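PDB 5BUD: decapping nuclease RAI1 from Candida albicans, which removes NAD caps from the 5' ends of RNAs, using divalent metal ions, and stabilises and stimulates the exoribonuclease RAT1. Local coordinates for residues M107-Y115 / K318-Y329. Numbering follows the deposited sequence.
Sequences MTKILSLPY and KKINCTNALKWY
The first torsions of Tyr115 and Asn324 bring the phenol and the amide together. The Tyr115 ring swings to the side of its own backbone N, with CG anti to the carbonyl carbon (chi1 -55°). Asn324 holds CG anti to its backbone N, which carries the amide to the phenol. There Asn324 ND2 donates to Tyr115 OH at 2.7 Å. The bond is fairly straight, and the hydroxyl lies close to the amide plane, although ring and amide planes are turned 69° apart. Asn324 OD1 is held by Arg11, which helps fix the rotation of the amide. Ile320 CA sits over the centre of the Tyr115 ring, 3.8 Å from the centroid, in a CH-pi contact. Pro114 CB lies over the opposite face, toward the rim, so the ring is clasped between the two. Asn321 is the N-cap of helix 322-339: its OD1 accepts from Asn324 N at 2.8 Å.

Trp328 turns the NE1 edge of its indole to the backbone at Ile110. Its NE1 makes a weak, bent bond to Ile110 O at 2.8 Å, with the oxygen in the ring plane. Pro114 CG packs against Trp328 CD1 at 3.5 Å, and Leu113 CD2 meets CZ2 of the same indole. Leu111 CD1 reaches the backbone of helix 322-339 at Ala325 and lies 3.7 Å from Ala325 CB. Met107 SD touches the edge of the Tyr329 ring at CE1 (3.7 Å), a Met-aromatic contact.

The two helix segments cross at 119°, with axes 8.6 Å apart. This is largely buried packing within the PD-(D/E)XK nuclease fold. Helix 255-275 packs against both, with Leu274 touching Thr108 and Tyr329. Strand 121-128 meets Leu113 through Ile121, and helix 302-307 borders Ile320 and Cys322.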
# COMPACT_ATOMS: atom_id res chain seq x y z
N MET A 107 3.40 6.66 -1.33
CA MET A 107 4.88 6.59 -1.30
C MET A 107 5.47 5.40 -2.03
O MET A 107 6.60 5.49 -2.55
CB MET A 107 5.39 6.62 0.14
CG MET A 107 5.11 7.95 0.82
SD MET A 107 5.85 9.33 -0.09
CE MET A 107 4.50 10.45 0.07
N THR A 108 4.75 4.28 -2.04
CA THR A 108 5.18 3.13 -2.84
C THR A 108 5.32 3.51 -4.33
O THR A 108 6.28 3.13 -4.95
CB THR A 108 4.18 1.96 -2.70
OG1 THR A 108 4.09 1.57 -1.32
CG2 THR A 108 4.61 0.74 -3.54
N LYS A 109 4.36 4.25 -4.90
CA LYS A 109 4.46 4.74 -6.27
C LYS A 109 5.71 5.57 -6.52
O LYS A 109 6.40 5.38 -7.51
CB LYS A 109 3.20 5.55 -6.65
CG LYS A 109 1.99 4.67 -6.80
CD LYS A 109 0.74 5.47 -7.00
CE LYS A 109 -0.43 4.55 -7.32
NZ LYS A 109 -0.40 4.31 -8.77
N ILE A 110 6.00 6.46 -5.59
CA ILE A 110 7.16 7.33 -5.67
C ILE A 110 8.46 6.56 -5.54
O ILE A 110 9.38 6.75 -6.37
CB ILE A 110 7.08 8.44 -4.62
CG1 ILE A 110 5.87 9.34 -4.93
CG2 ILE A 110 8.35 9.25 -4.56
CD1 ILE A 110 5.51 10.24 -3.79
N LEU A 111 8.53 5.67 -4.55
CA LEU A 111 9.75 4.88 -4.34
C LEU A 111 10.06 3.93 -5.49
O LEU A 111 11.23 3.69 -5.79
CB LEU A 111 9.66 4.10 -3.02
CG LEU A 111 10.76 3.08 -2.65
CD1 LEU A 111 12.17 3.66 -2.56
CD2 LEU A 111 10.44 2.39 -1.33
N SER A 112 9.05 3.35 -6.10
CA SER A 112 9.30 2.38 -7.15
C SER A 112 9.42 3.02 -8.54
O SER A 112 9.71 2.32 -9.51
CB SER A 112 8.19 1.33 -7.20
OG SER A 112 6.96 1.97 -7.46
N LEU A 113 9.19 4.34 -8.60
CA LEU A 113 9.14 5.09 -9.87
C LEU A 113 10.35 4.85 -10.78
O LEU A 113 10.18 4.62 -11.98
CB LEU A 113 8.93 6.59 -9.59
CG LEU A 113 8.96 7.56 -10.80
CD1 LEU A 113 8.01 8.71 -10.57
CD2 LEU A 113 10.36 8.09 -11.10
N PRO A 114 11.57 4.81 -10.22
CA PRO A 114 12.75 4.68 -11.08
C PRO A 114 12.81 3.43 -11.95
O PRO A 114 13.57 3.42 -12.95
CB PRO A 114 13.90 4.69 -10.09
CG PRO A 114 13.39 5.51 -8.98
CD PRO A 114 11.98 5.06 -8.83
N TYR A 115 12.06 2.38 -11.59
CA TYR A 115 12.04 1.15 -12.40
C TYR A 115 10.62 0.89 -12.90
O TYR A 115 10.28 -0.21 -13.28
CB TYR A 115 12.63 -0.03 -11.58
CG TYR A 115 14.02 0.31 -11.08
CD1 TYR A 115 14.24 0.73 -9.76
CD2 TYR A 115 15.11 0.35 -11.96
CE1 TYR A 115 15.49 1.09 -9.31
CE2 TYR A 115 16.37 0.73 -11.52
CZ TYR A 115 16.56 1.09 -10.21
OH TYR A 115 17.81 1.46 -9.78
N LYS A 318 18.74 0.23 -16.08
CA LYS A 318 17.55 -0.64 -16.06
C LYS A 318 17.51 -1.69 -14.94
O LYS A 318 16.45 -2.19 -14.63
CB LYS A 318 17.35 -1.33 -17.42
CG LYS A 318 16.21 -0.73 -18.25
CD LYS A 318 16.04 -1.39 -19.62
CE LYS A 318 15.88 -2.91 -19.56
NZ LYS A 318 14.83 -3.36 -18.60
N LYS A 319 18.64 -2.04 -14.36
CA LYS A 319 18.70 -3.09 -13.32
C LYS A 319 18.16 -2.55 -12.01
O LYS A 319 18.66 -1.55 -11.50
CB LYS A 319 20.15 -3.58 -13.15
CG LYS A 319 20.42 -4.41 -11.90
CD LYS A 319 19.76 -5.77 -11.96
CE LYS A 319 19.77 -6.45 -10.60
NZ LYS A 319 19.07 -7.78 -10.58
N ILE A 320 17.12 -3.19 -11.47
CA ILE A 320 16.57 -2.78 -10.16
C ILE A 320 17.63 -2.79 -9.05
O ILE A 320 18.30 -3.78 -8.83
CB ILE A 320 15.37 -3.67 -9.72
CG1 ILE A 320 14.16 -3.37 -10.61
CG2 ILE A 320 15.00 -3.37 -8.27
CD1 ILE A 320 13.06 -4.41 -10.54
N ASN A 321 17.77 -1.66 -8.39
CA ASN A 321 18.62 -1.49 -7.23
C ASN A 321 17.88 -0.74 -6.12
O ASN A 321 17.51 0.44 -6.27
CB ASN A 321 19.86 -0.71 -7.62
CG ASN A 321 20.80 -0.52 -6.46
OD1 ASN A 321 20.59 0.33 -5.62
ND2 ASN A 321 21.86 -1.32 -6.42
N CYS A 322 17.73 -1.41 -4.99
CA CYS A 322 16.88 -0.89 -3.91
C CYS A 322 17.45 0.36 -3.28
O CYS A 322 16.71 1.27 -2.96
CB CYS A 322 16.64 -1.97 -2.87
SG CYS A 322 15.61 -3.32 -3.47
N THR A 323 18.77 0.43 -3.14
CA THR A 323 19.44 1.62 -2.59
C THR A 323 19.26 2.86 -3.49
O THR A 323 19.01 3.98 -2.99
CB THR A 323 20.95 1.33 -2.32
OG1 THR A 323 21.05 0.28 -1.34
CG2 THR A 323 21.68 2.54 -1.83
N ASN A 324 19.31 2.67 -4.81
CA ASN A 324 19.11 3.78 -5.74
C ASN A 324 17.69 4.31 -5.61
O ASN A 324 17.48 5.53 -5.55
CB ASN A 324 19.44 3.32 -7.16
CG ASN A 324 19.20 4.39 -8.22
OD1 ASN A 324 19.71 5.51 -8.14
ND2 ASN A 324 18.44 4.03 -9.23
N ALA A 325 16.72 3.40 -5.52
CA ALA A 325 15.31 3.81 -5.33
C ALA A 325 15.15 4.63 -4.08
O ALA A 325 14.46 5.63 -4.11
CB ALA A 325 14.38 2.61 -5.32
N LEU A 326 15.78 4.19 -2.99
CA LEU A 326 15.66 4.86 -1.71
C LEU A 326 16.22 6.26 -1.74
O LEU A 326 15.68 7.16 -1.11
CB LEU A 326 16.34 4.04 -0.59
CG LEU A 326 15.53 2.95 0.09
CD1 LEU A 326 16.42 2.20 1.07
CD2 LEU A 326 14.32 3.55 0.80
N LYS A 327 17.31 6.45 -2.48
CA LYS A 327 17.89 7.79 -2.65
C LYS A 327 17.01 8.73 -3.48
O LYS A 327 16.96 9.93 -3.20
CB LYS A 327 19.28 7.67 -3.28
CG LYS A 327 20.26 6.99 -2.34
CD LYS A 327 21.66 6.86 -2.92
CE LYS A 327 22.58 6.25 -1.88
NZ LYS A 327 24.00 6.17 -2.32
N TRP A 328 16.31 8.19 -4.49
CA TRP A 328 15.34 8.98 -5.20
C TRP A 328 14.19 9.36 -4.24
O TRP A 328 13.78 10.50 -4.17
CB TRP A 328 14.81 8.19 -6.42
CG TRP A 328 13.46 8.63 -6.88
CD1 TRP A 328 12.30 7.95 -6.73
CD2 TRP A 328 13.14 9.84 -7.60
NE1 TRP A 328 11.26 8.66 -7.28
CE2 TRP A 328 11.74 9.83 -7.81
CE3 TRP A 328 13.89 10.94 -8.03
CZ2 TRP A 328 11.07 10.87 -8.48
CZ3 TRP A 328 13.23 11.99 -8.68
CH2 TRP A 328 11.82 11.95 -8.89
N TYR A 329 13.70 8.39 -3.47
CA TYR A 329 12.57 8.63 -2.54
C TYR A 329 12.99 9.71 -1.54
O TYR A 329 12.25 10.67 -1.32
CB TYR A 329 12.17 7.31 -1.86
CG TYR A 329 11.31 7.38 -0.62
CD1 TYR A 329 9.97 7.75 -0.69
CD2 TYR A 329 11.82 6.99 0.61
CE1 TYR A 329 9.18 7.77 0.47
CE2 TYR A 329 11.04 7.00 1.75
CZ TYR A 329 9.73 7.40 1.68
OH TYR A 329 8.98 7.41 2.83